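Local coordinates for flagellar hook associated protein type 3 FlgL (Legionella pneumophila subsp. pneumophila, PDB 5YTI) that probably serves as a structural junction protein joining the flagellar hook to the filament, at residues L73-S81 and T127-F136. Sequence-based numbering, arbitrary orientation.
Sequences LRLEEGILS and TKDSNGSYMF
T127 OG1 is hydrogen-bonded to two backbone carbonyls, Y124 O and D123 O, and lies 4.0 Å from I79 CD1. Threonine suits this place because its one hydroxyl proton can be shared between two carbonyls of the last turn of helix 104-125 while its methyl meets the tip of I79. The chain then doubles back: M135 N bonds to T127 O at 2.9 Å. The bonds D129 N to S133 O and G132 N to D129 O fit a type I turn with a G1 bulge; at G132's left-handed angles a CB would press on N131 O, hence glycine. S130 OG comes to 4.0 Å from L75 CD2 at the exposed margin.

The apolar centre is selenomethionine M135. With chi1 at 57° and chi2 extended, its long, unbranched chain brings SE 4.0 Å from E76 CG. The bend at chi3 (68°) swings CE to 4.0 Å from I79 CG1. I79's other branch, CG2, meets the edge of the flat, buried F136 ring at CE2 (3.9 Å). Forked L80 puts CD2 4.1 Å from F136 CZ, and M135 CG lies over one face, offset toward the rim. E76 offers its aliphatic CG to CE1; its carboxylate, turned 74° from the ring, lies near D177, which could raise its pKa.

Thus the loop after helix 104-125 folds back on helix 49-96 within the flagellin N-terminal helical region; E76 and L80 also touch L345 and V341 of helix 316-374, and F136 meets F183 of helix 179-184 edge-to-face.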
ATOM      1  N   LEU A  73      -0.030  14.560  19.548  1.00 86.86           N
ATOM      2  CA  LEU A  73      -0.901  14.174  18.454  1.00 88.91           C
ATOM      3  C   LEU A  73      -1.460  15.362  17.679  1.00 88.27           C
ATOM      4  O   LEU A  73      -1.552  15.316  16.466  1.00 85.70           O
ATOM      5  CB  LEU A  73      -2.056  13.314  18.978  1.00 91.30           C
ATOM      6  CG  LEU A  73      -1.961  11.794  18.793  1.00 92.60           C
ATOM      7  CD1 LEU A  73      -0.598  11.208  19.147  1.00 93.07           C
ATOM      8  CD2 LEU A  73      -3.053  11.137  19.615  1.00 93.48           C
ATOM      9  N   ARG A  74      -1.847  16.419  18.375  1.00 91.72           N
ATOM     10  CA  ARG A  74      -2.304  17.635  17.706  1.00 94.54           C
ATOM     11  C   ARG A  74      -1.170  18.351  16.936  1.00 93.57           C
ATOM     12  O   ARG A  74      -1.408  18.887  15.846  1.00 92.24           O
ATOM     13  CB  ARG A  74      -2.984  18.575  18.702  1.00 98.33           C
ATOM     14  CG  ARG A  74      -4.390  18.122  19.096  1.00101.85           C
ATOM     15  CD  ARG A  74      -5.165  19.184  19.888  1.00106.29           C
ATOM     16  NE  ARG A  74      -6.106  18.576  20.836  1.00111.46           N
ATOM     17  CZ  ARG A  74      -7.360  18.216  20.560  1.00114.79           C
ATOM     18  NH1 ARG A  74      -8.112  17.646  21.507  1.00119.07           N
ATOM     19  NH2 ARG A  74      -7.866  18.419  19.351  1.00115.86           N
ATOM     20  N   LEU A  75       0.047  18.343  17.486  1.00 92.02           N
ATOM     21  CA  LEU A  75       1.230  18.832  16.771  1.00 92.80           C
ATOM     22  C   LEU A  75       1.412  18.030  15.468  1.00 92.88           C
ATOM     23  O   LEU A  75       1.649  18.596  14.393  1.00 94.19           O
ATOM     24  CB  LEU A  75       2.473  18.714  17.660  1.00 94.48           C
ATOM     25  CG  LEU A  75       3.539  19.806  17.572  1.00 96.16           C
ATOM     26  CD1 LEU A  75       2.932  21.151  17.928  1.00 98.44           C
ATOM     27  CD2 LEU A  75       4.706  19.497  18.505  1.00 97.48           C
ATOM     28  N   GLU A  76       1.267  16.709  15.584  1.00 92.67           N
ATOM     29  CA  GLU A  76       1.313  15.778  14.452  1.00 90.16           C
ATOM     30  C   GLU A  76       0.125  15.949  13.465  1.00 91.11           C
ATOM     31  O   GLU A  76       0.290  15.756  12.279  1.00 90.72           O
ATOM     32  CB  GLU A  76       1.378  14.333  14.971  1.00 87.83           C
ATOM     33  CG  GLU A  76       1.772  13.318  13.910  1.00 88.86           C
ATOM     34  CD  GLU A  76       1.325  11.888  14.203  1.00 88.22           C
ATOM     35  OE1 GLU A  76       0.694  11.278  13.316  1.00 85.56           O
ATOM     36  OE2 GLU A  76       1.621  11.362  15.302  1.00 93.25           O
ATOM     37  N   GLU A  77      -1.070  16.292  13.938  1.00 93.62           N
ATOM     38  CA  GLU A  77      -2.176  16.525  13.026  1.00 95.81           C
ATOM     39  C   GLU A  77      -1.759  17.648  12.089  1.00 95.83           C
ATOM     40  O   GLU A  77      -1.983  17.568  10.892  1.00 97.80           O
ATOM     41  CB  GLU A  77      -3.476  16.852  13.789  1.00100.43           C
ATOM     42  CG  GLU A  77      -4.686  17.252  12.928  1.00107.86           C
ATOM     43  CD  GLU A  77      -5.076  16.232  11.826  1.00111.59           C
ATOM     44  OE1 GLU A  77      -5.146  15.008  12.074  1.00111.02           O
ATOM     45  OE2 GLU A  77      -5.350  16.659  10.685  1.00113.18           O
ATOM     46  N   GLY A  78      -1.086  18.663  12.628  1.00 97.90           N
ATOM     47  CA  GLY A  78      -0.756  19.889  11.876  1.00 97.53           C
ATOM     48  C   GLY A  78       0.343  19.745  10.839  1.00 96.46           C
ATOM     49  O   GLY A  78       0.343  20.448   9.819  1.00 95.30           O
ATOM     50  N   ILE A  79       1.284  18.841  11.116  1.00 92.36           N
ATOM     51  CA  ILE A  79       2.317  18.471  10.159  1.00 88.19           C
ATOM     52  C   ILE A  79       1.719  17.630   9.030  1.00 85.59           C
ATOM     53  O   ILE A  79       1.930  17.931   7.858  1.00 86.39           O
ATOM     54  CB  ILE A  79       3.477  17.723  10.838  1.00 86.90           C
ATOM     55  CG1 ILE A  79       4.220  18.667  11.807  1.00 87.57           C
ATOM     56  CG2 ILE A  79       4.425  17.136   9.796  1.00 84.99           C
ATOM     57  CD1 ILE A  79       4.898  19.864  11.153  1.00 87.93           C
ATOM     58  N   LEU A  80       0.959  16.600   9.372  1.00 82.16           N
ATOM     59  CA  LEU A  80       0.206  15.867   8.368  1.00 81.30           C
ATOM     60  C   LEU A  80      -0.691  16.806   7.575  1.00 82.20           C
ATOM     61  O   LEU A  80      -0.720  16.735   6.351  1.00 83.80           O
ATOM     62  CB  LEU A  80      -0.622  14.752   8.993  1.00 80.27           C
ATOM     63  CG  LEU A  80       0.214  13.568   9.470  1.00 81.01           C
ATOM     64  CD1 LEU A  80      -0.667  12.384   9.808  1.00 82.79           C
ATOM     65  CD2 LEU A  80       1.236  13.105   8.449  1.00 80.79           C
ATOM     66  N   SER A  81      -1.403  17.695   8.260  1.00 83.40           N
ATOM     67  CA  SER A  81      -2.263  18.714   7.605  1.00 84.12           C
ATOM     68  C   SER A  81      -1.519  19.595   6.557  1.00 82.85           C
ATOM     69  O   SER A  81      -2.022  19.822   5.430  1.00 76.85           O
ATOM     70  CB  SER A  81      -2.884  19.574   8.707  1.00 86.05           C
ATOM     71  OG  SER A  81      -3.515  20.736   8.223  1.00 88.75           O
ATOM     72  N   THR A 127      10.574  16.298  10.586  1.00 85.31           N
ATOM     73  CA  THR A 127      10.266  17.213  11.667  1.00 87.14           C
ATOM     74  C   THR A 127      10.641  16.671  13.037  1.00 93.94           C
ATOM     75  O   THR A 127      10.434  15.471  13.329  1.00 93.58           O
ATOM     76  CB  THR A 127       8.775  17.467  11.771  1.00 84.51           C
ATOM     77  OG1 THR A 127       8.286  17.899  10.513  1.00 87.79           O
ATOM     78  CG2 THR A 127       8.517  18.516  12.794  1.00 84.64           C
ATOM     79  N   LYS A 128      11.148  17.577  13.879  1.00101.78           N
ATOM     80  CA  LYS A 128      11.372  17.300  15.292  1.00106.84           C
ATOM     81  C   LYS A 128      10.166  17.770  16.108  1.00112.31           C
ATOM     82  O   LYS A 128       9.584  18.816  15.813  1.00109.70           O
ATOM     83  CB  LYS A 128      12.642  17.984  15.770  1.00108.11           C
ATOM     84  CG  LYS A 128      13.877  17.507  15.033  1.00110.62           C
ATOM     85  CD  LYS A 128      15.121  18.258  15.490  1.00115.66           C
ATOM     86  CE  LYS A 128      16.407  17.596  14.998  1.00117.48           C
ATOM     87  NZ  LYS A 128      17.615  18.002  15.787  1.00119.56           N
ATOM     88  N   ASP A 129       9.766  16.972  17.102  1.00120.87           N
ATOM     89  CA  ASP A 129       8.718  17.389  18.039  1.00126.47           C
ATOM     90  C   ASP A 129       9.363  18.068  19.254  1.00128.57           C
ATOM     91  O   ASP A 129      10.560  18.423  19.221  1.00117.41           O
ATOM     92  CB  ASP A 129       7.696  16.255  18.385  1.00128.18           C
ATOM     93  CG  ASP A 129       8.314  15.025  19.094  1.00130.18           C
ATOM     94  OD1 ASP A 129       9.489  14.684  18.870  1.00132.98           O
ATOM     95  OD2 ASP A 129       7.584  14.356  19.858  1.00128.98           O
ATOM     96  N   SER A 130       8.550  18.256  20.296  1.00136.57           N
ATOM     97  CA  SER A 130       8.866  19.101  21.454  1.00140.95           C
ATOM     98  C   SER A 130      10.251  18.922  22.085  1.00147.63           C
ATOM     99  O   SER A 130      10.792  19.887  22.648  1.00143.77           O
ATOM    100  CB  SER A 130       7.792  18.898  22.519  1.00136.81           C
ATOM    101  OG  SER A 130       6.536  19.285  22.001  1.00134.05           O
ATOM    102  N   ASN A 131      10.814  17.710  21.985  1.00151.64           N
ATOM    103  CA  ASN A 131      12.112  17.374  22.615  1.00152.22           C
ATOM    104  C   ASN A 131      13.384  17.742  21.802  1.00153.61           C
ATOM    105  O   ASN A 131      14.462  17.976  22.374  1.00151.46           O
ATOM    106  CB  ASN A 131      12.150  15.873  22.937  1.00148.53           C
ATOM    107  CG  ASN A 131      10.991  15.430  23.812  1.00146.70           C
ATOM    108  OD1 ASN A 131      10.324  16.242  24.451  1.00146.53           O
ATOM    109  ND2 ASN A 131      10.751  14.132  23.846  1.00143.55           N
ATOM    110  N   GLY A 132      13.253  17.805  20.478  1.00148.83           N
ATOM    111  CA  GLY A 132      14.413  17.804  19.602  1.00139.57           C
ATOM    112  C   GLY A 132      14.676  16.369  19.170  1.00132.00           C
ATOM    113  O   GLY A 132      15.783  16.038  18.761  1.00134.03           O
ATOM    114  N   SER A 133      13.659  15.510  19.286  1.00121.84           N
ATOM    115  CA  SER A 133      13.690  14.144  18.727  1.00117.66           C
ATOM    116  C   SER A 133      12.691  14.020  17.554  1.00113.71           C
ATOM    117  O   SER A 133      11.686  14.720  17.520  1.00122.04           O
ATOM    118  CB  SER A 133      13.357  13.120  19.812  1.00116.74           C
ATOM    119  OG  SER A 133      12.119  13.407  20.421  1.00115.60           O
ATOM    120  N   TYR A 134      12.938  13.140  16.595  1.00104.67           N
ATOM    121  CA  TYR A 134      12.137  13.155  15.359  1.00 99.35           C
ATOM    122  C   TYR A 134      10.748  12.551  15.535  1.00 95.26           C
ATOM    123  O   TYR A 134      10.622  11.529  16.181  1.00 98.07           O
ATOM    124  CB  TYR A 134      12.895  12.436  14.252  1.00 99.10           C
ATOM    125  CG  TYR A 134      14.163  13.150  13.867  1.00102.35           C
ATOM    126  CD1 TYR A 134      14.133  14.258  13.014  1.00104.16           C
ATOM    127  CD2 TYR A 134      15.397  12.735  14.361  1.00104.16           C
ATOM    128  CE1 TYR A 134      15.300  14.923  12.662  1.00105.51           C
ATOM    129  CE2 TYR A 134      16.570  13.394  14.021  1.00104.28           C
ATOM    130  CZ  TYR A 134      16.520  14.485  13.172  1.00105.71           C
ATOM    131  OH  TYR A 134      17.689  15.126  12.833  1.00107.08           O
HETATM  132  N   MSE A 135       9.702  13.152  14.964  1.00 92.67           N
HETATM  133  CA  MSE A 135       8.344  12.613  15.192  1.00 89.71           C
HETATM  134  C   MSE A 135       8.052  11.361  14.418  1.00 86.87           C
HETATM  135  O   MSE A 135       7.249  10.542  14.867  1.00 90.18           O
HETATM  136  CB  MSE A 135       7.180  13.608  15.049  1.00 90.11           C
HETATM  137  CG  MSE A 135       7.010  14.361  13.749  1.00 91.83           C
HETATM  138 SE   MSE A 135       5.221  15.240  13.681  1.00 95.43          SE
HETATM  139  CE  MSE A 135       5.302  16.644  15.071  1.00 94.31           C
ATOM    140  N   PHE A 136       8.696  11.159  13.277  1.00 84.13           N
ATOM    141  CA  PHE A 136       8.304  10.045  12.418  1.00 82.88           C
ATOM    142  C   PHE A 136       9.373   8.968  12.309  1.00 83.05           C
ATOM    143  O   PHE A 136       9.441   8.227  11.344  1.00 78.06           O
ATOM    144  CB  PHE A 136       7.963  10.560  11.024  1.00 82.13           C
ATOM    145  CG  PHE A 136       6.769  11.461  10.982  1.00 81.51           C
ATOM    146  CD1 PHE A 136       5.547  11.038  11.469  1.00 80.73           C
ATOM    147  CD2 PHE A 136       6.855  12.717  10.418  1.00 82.41           C
ATOM    148  CE1 PHE A 136       4.431  11.862  11.424  1.00 80.32           C
ATOM    149  CE2 PHE A 136       5.742  13.541  10.364  1.00 81.83           C
ATOM    150  CZ  PHE A 136       4.528  13.112  10.868  1.00 79.84           C
TER